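Local coordinates for transcriptional regulator, MarR family (Bacillus cereus, PDB 4XRF), which probably binds DNA through a winged helix-turn-helix domain and regulates transcription, as other MarR-family transcription factors do, at the interface of chains A and B. Sequence-based numbering; all coordinates share one arbitrary frame. Chains: chain A/B, Transcriptional regulator, MarR family.

Contact 1: the interface of chains A and B. Residues chain A 116, 124, 127-128, 131-132; chain B 3, 6-7, 10.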
# COMPACT_ATOMS: atom_id res chain seq x y z
N PHE A 116 20.65 -6.43 -3.88
CA PHE A 116 20.84 -7.37 -4.97
C PHE A 116 22.29 -7.63 -5.36
O PHE A 116 22.57 -8.65 -5.97
CB PHE A 116 19.99 -6.98 -6.16
CG PHE A 116 18.53 -7.27 -5.96
CD1 PHE A 116 17.70 -6.36 -5.32
CD2 PHE A 116 17.99 -8.48 -6.39
CE1 PHE A 116 16.35 -6.63 -5.13
CE2 PHE A 116 16.63 -8.76 -6.20
CZ PHE A 116 15.82 -7.84 -5.57
N ARG A 124 20.35 -14.21 -9.05
CA ARG A 124 19.47 -13.24 -9.70
C ARG A 124 18.74 -13.85 -10.89
O ARG A 124 17.54 -13.60 -11.06
CB ARG A 124 20.23 -11.99 -10.12
CG ARG A 124 20.40 -10.99 -8.99
CD ARG A 124 21.33 -9.87 -9.41
NE ARG A 124 22.72 -10.19 -9.11
CZ ARG A 124 23.75 -9.66 -9.76
NH1 ARG A 124 23.57 -8.81 -10.75
NH2 ARG A 124 24.98 -10.02 -9.42
N LEU A 127 15.94 -16.16 -9.46
CA LEU A 127 14.83 -15.37 -8.97
C LEU A 127 14.01 -14.84 -10.15
O LEU A 127 12.78 -14.91 -10.17
CB LEU A 127 15.34 -14.21 -8.10
CG LEU A 127 14.34 -13.39 -7.28
CD1 LEU A 127 13.62 -14.26 -6.26
CD2 LEU A 127 15.03 -12.22 -6.58
N LEU A 128 14.72 -14.31 -11.15
CA LEU A 128 14.06 -13.76 -12.32
C LEU A 128 13.22 -14.82 -13.03
O LEU A 128 12.07 -14.54 -13.39
CB LEU A 128 15.09 -13.14 -13.28
CG LEU A 128 14.56 -12.73 -14.65
CD1 LEU A 128 13.61 -11.54 -14.51
CD2 LEU A 128 15.69 -12.43 -15.62
N PHE A 131 10.13 -15.57 -10.94
CA PHE A 131 9.19 -14.46 -11.05
C PHE A 131 8.48 -14.46 -12.41
O PHE A 131 7.29 -14.16 -12.49
CB PHE A 131 9.90 -13.11 -10.84
CG PHE A 131 10.11 -12.75 -9.40
CD1 PHE A 131 9.87 -13.67 -8.38
CD2 PHE A 131 10.58 -11.49 -9.06
CE1 PHE A 131 10.09 -13.33 -7.05
CE2 PHE A 131 10.80 -11.14 -7.74
CZ PHE A 131 10.55 -12.06 -6.73
N GLU A 132 9.21 -14.78 -13.47
CA GLU A 132 8.62 -14.87 -14.80
C GLU A 132 7.59 -16.01 -14.82
O GLU A 132 6.50 -15.88 -15.38
CB GLU A 132 9.70 -15.07 -15.87
CG GLU A 132 10.53 -13.82 -16.15
CD GLU A 132 11.74 -14.07 -17.04
OE1 GLU A 132 12.08 -15.24 -17.30
OE2 GLU A 132 12.36 -13.08 -17.49
N HIS B 3 19.84 -7.98 -14.46
CA HIS B 3 18.55 -8.62 -14.12
C HIS B 3 17.74 -7.86 -13.07
O HIS B 3 16.57 -8.17 -12.85
CB HIS B 3 18.71 -10.10 -13.71
CG HIS B 3 19.41 -10.94 -14.74
ND1 HIS B 3 18.98 -11.04 -16.05
CD2 HIS B 3 20.51 -11.73 -14.65
CE1 HIS B 3 19.78 -11.85 -16.72
NE2 HIS B 3 20.72 -12.28 -15.89
N LYS B 6 14.56 -5.88 -14.46
CA LYS B 6 13.54 -6.83 -14.85
C LYS B 6 12.90 -7.50 -13.63
O LYS B 6 11.68 -7.55 -13.53
CB LYS B 6 14.06 -7.88 -15.84
CG LYS B 6 12.91 -8.63 -16.52
CD LYS B 6 13.34 -9.37 -17.77
CE LYS B 6 12.10 -9.87 -18.51
NZ LYS B 6 12.31 -10.19 -19.96
N ILE B 7 13.72 -7.98 -12.70
CA ILE B 7 13.20 -8.51 -11.44
C ILE B 7 12.25 -7.52 -10.73
O ILE B 7 11.16 -7.92 -10.28
CB ILE B 7 14.32 -8.92 -10.46
CG1 ILE B 7 15.09 -10.14 -11.00
CG2 ILE B 7 13.74 -9.20 -9.09
CD1 ILE B 7 16.39 -10.43 -10.25
N LEU B 10 8.84 -7.24 -12.55
CA LEU B 10 8.01 -8.42 -12.27
C LEU B 10 7.50 -8.44 -10.83
O LEU B 10 6.32 -8.75 -10.59
CB LEU B 10 8.80 -9.69 -12.58
CG LEU B 10 9.00 -10.00 -14.06
CD1 LEU B 10 10.17 -10.94 -14.22
CD2 LEU B 10 7.75 -10.62 -14.63
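A:Phe131 turns the edge of its ring to the backbone of B:Ile7, whose carbonyl O lies in the ring plane, 3.8 Å from CD2. One face of the ring is backed by its own chain, with A:Leu127 CG above it and displaced toward the rim. The CD2 methyl of A:Leu128 sits off the B:His3 imidazole plane, beyond the ND1 corner, 3.6 Å from ND1. B:Ile7 divides its branches: CG2 lies between A:Phe131 and A:Phe116, 3.8 Å from A:Phe131 CE2 and slightly further from A:Leu127, while CD1 reaches the carbonyl O of A:Arg124. A:Leu128, its CG anti to the backbone N (chi1 171°), pushes across to chain B: its CD1 packs 3.5 Å from B:Leu10 CD1 and also rests on the B:Lys6 methylenes, crossing both side chains at about a right angle. The extended B:Lys6 chain then carries NZ to within 3.8 Å of A:Glu132 OE2, a long salt bridge, and A:Glu132 CG lies against B:Leu10 CD1. The patch clamps the start of helix 4-29 of chain B onto helix 121-139 of chain A, a largely apolar seam with a charged pair, B:Lys6 and A:Glu132, at its edge, and so ties the two subunits together in the manner of MarR-family dimers.

Contact 2: the interface of chains A and B. Residues chain A 7-8, 10-11, 127, 131; chain B 116, 127, 131.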
# COMPACT_ATOMS: atom_id res chain seq x y z
N ILE A 7 7.19 -18.83 2.65
CA ILE A 7 7.40 -17.90 1.54
C ILE A 7 6.57 -16.60 1.68
O ILE A 7 7.10 -15.50 1.50
CB ILE A 7 7.10 -18.54 0.17
CG1 ILE A 7 8.13 -19.64 -0.16
CG2 ILE A 7 7.07 -17.47 -0.91
CD1 ILE A 7 7.74 -20.51 -1.35
N GLN A 8 5.28 -16.73 2.01
CA GLN A 8 4.43 -15.55 2.17
C GLN A 8 4.88 -14.69 3.35
O GLN A 8 4.80 -13.48 3.27
CB GLN A 8 2.95 -15.92 2.32
CG GLN A 8 2.31 -16.53 1.09
CD GLN A 8 2.77 -15.87 -0.20
OE1 GLN A 8 2.46 -14.71 -0.48
NE2 GLN A 8 3.49 -16.63 -1.02
N LEU A 10 7.96 -14.30 4.48
CA LEU A 10 9.17 -13.61 4.02
C LEU A 10 8.87 -12.54 2.96
O LEU A 10 9.42 -11.43 3.03
CB LEU A 10 10.17 -14.63 3.46
CG LEU A 10 10.88 -15.49 4.51
CD1 LEU A 10 11.42 -16.74 3.85
CD2 LEU A 10 12.01 -14.71 5.14
N ALA A 11 8.00 -12.89 2.00
CA ALA A 11 7.55 -11.96 0.94
C ALA A 11 6.88 -10.72 1.53
O ALA A 11 7.16 -9.59 1.09
CB ALA A 11 6.60 -12.66 -0.03
N LEU A 127 15.94 -16.16 -9.46
CA LEU A 127 14.83 -15.37 -8.97
C LEU A 127 14.01 -14.84 -10.15
O LEU A 127 12.78 -14.91 -10.17
CB LEU A 127 15.34 -14.21 -8.10
CG LEU A 127 14.34 -13.39 -7.28
CD1 LEU A 127 13.62 -14.26 -6.26
CD2 LEU A 127 15.03 -12.22 -6.58
N PHE A 131 10.13 -15.57 -10.94
CA PHE A 131 9.19 -14.46 -11.05
C PHE A 131 8.48 -14.46 -12.41
O PHE A 131 7.29 -14.16 -12.49
CB PHE A 131 9.90 -13.11 -10.84
CG PHE A 131 10.11 -12.75 -9.40
CD1 PHE A 131 9.87 -13.67 -8.38
CD2 PHE A 131 10.58 -11.49 -9.06
CE1 PHE A 131 10.09 -13.33 -7.05
CE2 PHE A 131 10.80 -11.14 -7.74
CZ PHE A 131 10.55 -12.06 -6.73
N PHE B 116 0.75 -21.00 -6.40
CA PHE B 116 1.90 -21.78 -5.95
C PHE B 116 1.82 -23.27 -6.22
O PHE B 116 2.84 -23.93 -6.24
CB PHE B 116 2.20 -21.47 -4.50
CG PHE B 116 2.84 -20.13 -4.31
CD1 PHE B 116 2.06 -18.98 -4.18
CD2 PHE B 116 4.23 -20.00 -4.28
CE1 PHE B 116 2.65 -17.74 -4.00
CE2 PHE B 116 4.83 -18.75 -4.11
CZ PHE B 116 4.04 -17.62 -3.97
N LEU B 127 12.73 -20.60 -4.31
CA LEU B 127 12.19 -19.28 -4.01
C LEU B 127 12.36 -18.98 -2.52
O LEU B 127 12.81 -17.90 -2.13
CB LEU B 127 10.71 -19.19 -4.42
CG LEU B 127 10.01 -17.83 -4.42
CD1 LEU B 127 10.67 -16.88 -5.41
CD2 LEU B 127 8.53 -17.99 -4.74
N PHE B 131 14.46 -15.96 -0.88
CA PHE B 131 13.79 -15.01 0.01
C PHE B 131 14.47 -14.96 1.38
O PHE B 131 14.59 -13.89 1.97
CB PHE B 131 12.31 -15.36 0.17
CG PHE B 131 11.44 -14.87 -0.96
CD1 PHE B 131 11.99 -14.36 -2.13
CD2 PHE B 131 10.06 -14.97 -0.86
CE1 PHE B 131 11.18 -13.94 -3.17
CE2 PHE B 131 9.24 -14.55 -1.89
CZ PHE B 131 9.80 -14.03 -3.05
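Phenylalanine meets phenylalanine here: A:Phe131 and B:Phe131 point at each other tip to tip, with A:Phe131 CE1 4.1 Å from B:Phe131 CZ. The two leucines one turn earlier also meet, but with their side chains crossing at about a right angle, A:Leu127 CD1 lying 4.0 Å from B:Leu127 CD1. Because each residue meets its own copy, the two-fold axis must run through this cluster. The leucines also serve the rings crosswise: each CD1 touches CE1 of the opposite phenylalanine, while each CG backs one face of the phenylalanine in its own chain, so the ring is braced from both subunits.

Helix 4-29 of chain A packs at the CE2 rim of B:Phe131. A:Ala11 brings its CB methyl 3.7 Å from CE2 on the side of the ring plane opposite B:Leu127, A:Ile7 CG2 comes from the same side as B:Leu127, and A:Leu10 lies against CB.

The polar group that joins this apolar set is the amide of A:Gln8. The side chain bends at chi2 (-40°) and sets NE2 above the B:Phe116 ring plane, over its CZ rim, the amide and ring planes 67° apart. No hydrogen bond crosses the patch. Gln8, Ala11 and Phe131 are, with Leu134, among the residues that line the isoquinoline pocket; the ligand therefore sits by residues of the dimer interface. At the amide tip, A:Gln8 NE2 sits 3.2 Å from B:Phe116 CZ.

Contact 3: the interface of chains A and B. Residues chain A 134, 137-138; chain B 14, 17, 115.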
# COMPACT_ATOMS: atom_id res chain seq x y z
N LEU A 134 5.96 -17.20 -12.11
CA LEU A 134 4.84 -16.72 -11.30
C LEU A 134 3.95 -15.73 -12.05
O LEU A 134 2.73 -15.83 -12.00
CB LEU A 134 5.31 -16.09 -9.99
CG LEU A 134 5.36 -16.97 -8.74
CD1 LEU A 134 5.88 -16.13 -7.59
CD2 LEU A 134 3.99 -17.57 -8.42
N ILE A 137 1.83 -17.62 -14.49
CA ILE A 137 0.78 -18.37 -13.81
C ILE A 137 -0.36 -17.41 -13.48
O ILE A 137 -1.52 -17.73 -13.71
CB ILE A 137 1.32 -19.03 -12.51
CG1 ILE A 137 2.28 -20.18 -12.87
CG2 ILE A 137 0.16 -19.55 -11.66
CD1 ILE A 137 3.20 -20.59 -11.72
N ILE A 138 -0.01 -16.23 -12.98
CA ILE A 138 -0.99 -15.22 -12.59
C ILE A 138 -1.73 -14.60 -13.79
O ILE A 138 -2.94 -14.41 -13.73
CB ILE A 138 -0.35 -14.11 -11.72
CG1 ILE A 138 0.01 -14.66 -10.34
CG2 ILE A 138 -1.31 -12.93 -11.56
CD1 ILE A 138 1.06 -13.85 -9.60
N ILE B 14 3.62 -8.63 -9.81
CA ILE B 14 3.22 -9.75 -8.96
C ILE B 14 2.75 -9.23 -7.60
O ILE B 14 1.71 -9.65 -7.09
CB ILE B 14 4.38 -10.76 -8.77
CG1 ILE B 14 4.67 -11.49 -10.09
CG2 ILE B 14 4.07 -11.77 -7.68
CD1 ILE B 14 6.05 -12.12 -10.13
N LYS B 17 -0.74 -7.61 -7.35
CA LYS B 17 -1.75 -8.66 -7.26
C LYS B 17 -1.72 -9.39 -5.90
O LYS B 17 -2.77 -9.61 -5.29
CB LYS B 17 -1.56 -9.66 -8.41
CG LYS B 17 -2.63 -10.73 -8.49
CD LYS B 17 -3.91 -10.20 -9.14
CE LYS B 17 -5.00 -11.25 -9.09
NZ LYS B 17 -6.26 -10.81 -9.74
N TYR B 115 -1.83 -20.29 -7.38
CA TYR B 115 -0.61 -19.86 -8.06
C TYR B 115 0.56 -20.77 -7.69
O TYR B 115 1.29 -21.25 -8.56
CB TYR B 115 -0.22 -18.41 -7.72
CG TYR B 115 -1.29 -17.34 -7.94
CD1 TYR B 115 -2.19 -17.42 -9.01
CD2 TYR B 115 -1.35 -16.22 -7.10
CE1 TYR B 115 -3.15 -16.43 -9.21
CE2 TYR B 115 -2.30 -15.23 -7.29
CZ TYR B 115 -3.19 -15.34 -8.34
OH TYR B 115 -4.13 -14.34 -8.51
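A:Ile138 lays its CG1 methylene over the centre of the B:Tyr115 ring, 3.6 Å from the centroid, in a CH-pi contact. The carbon is almost equally far from all six ring atoms, so it sits squarely on the face. CG1 is anti to the carbonyl carbon (chi1 -70°), which sets it over the ring, while CG2 and CD1 turn to helix 4-29 of chain B. CD1 approaches B:Ile14 CG2 at 4.1 Å, the two side chains crossing at about a right angle. CG2 meets B:Lys17 CG at 4.0 Å, and here the side chains slide past each other in opposite directions.

Beside this centre, B:Ile14 stretches its CD1 methyl to A:Leu134 CB, 4.0 Å away, one helical turn before A:Ile138. Helix 121-139 of chain A is thus held between helix 4-29 and the end of helix 110-116 of chain B.

Toward the rim the contacts turn to backbone and polar ends. B:Lys17 touches A:Ile138 through its CG methylene: the chain bends at chi2 (79°) and carries the amino group away from the isoleucine, toward the phenol side of B:Tyr115. Neither the phenol hydroxyl nor that amino group makes a bond across the interface, so the grip rests on apolar packing. At the backbone end of B:Tyr115, on the same side of the ring plane as A:Ile138, A:Ile137 packs with its CG2 methyl 3.7 Å from B:Tyr115 CA and its CD1 methyl 3.8 Å from B:Tyr115 O.

All three contacts draw on helix 121-139 of chain A and helix 4-29 of one or the other chain, with helix 110-116 joining in each. The C-alpha centres of contact 1 and contact 2 are about 12 Å apart, and the two share A:Leu127 and A:Phe131; contact 3 lies about 11 Å from contact 2 and about 14 Å from contact 1. Contact 2 is the core around the two-fold axis; contact 1 flanks the same stretch of helix 121-139 and contact 3 carries the seam toward its C-terminal end. Together they intertwine the terminal helices, which would fix the spacing of the DNA-binding domains in a MarR-type dimer.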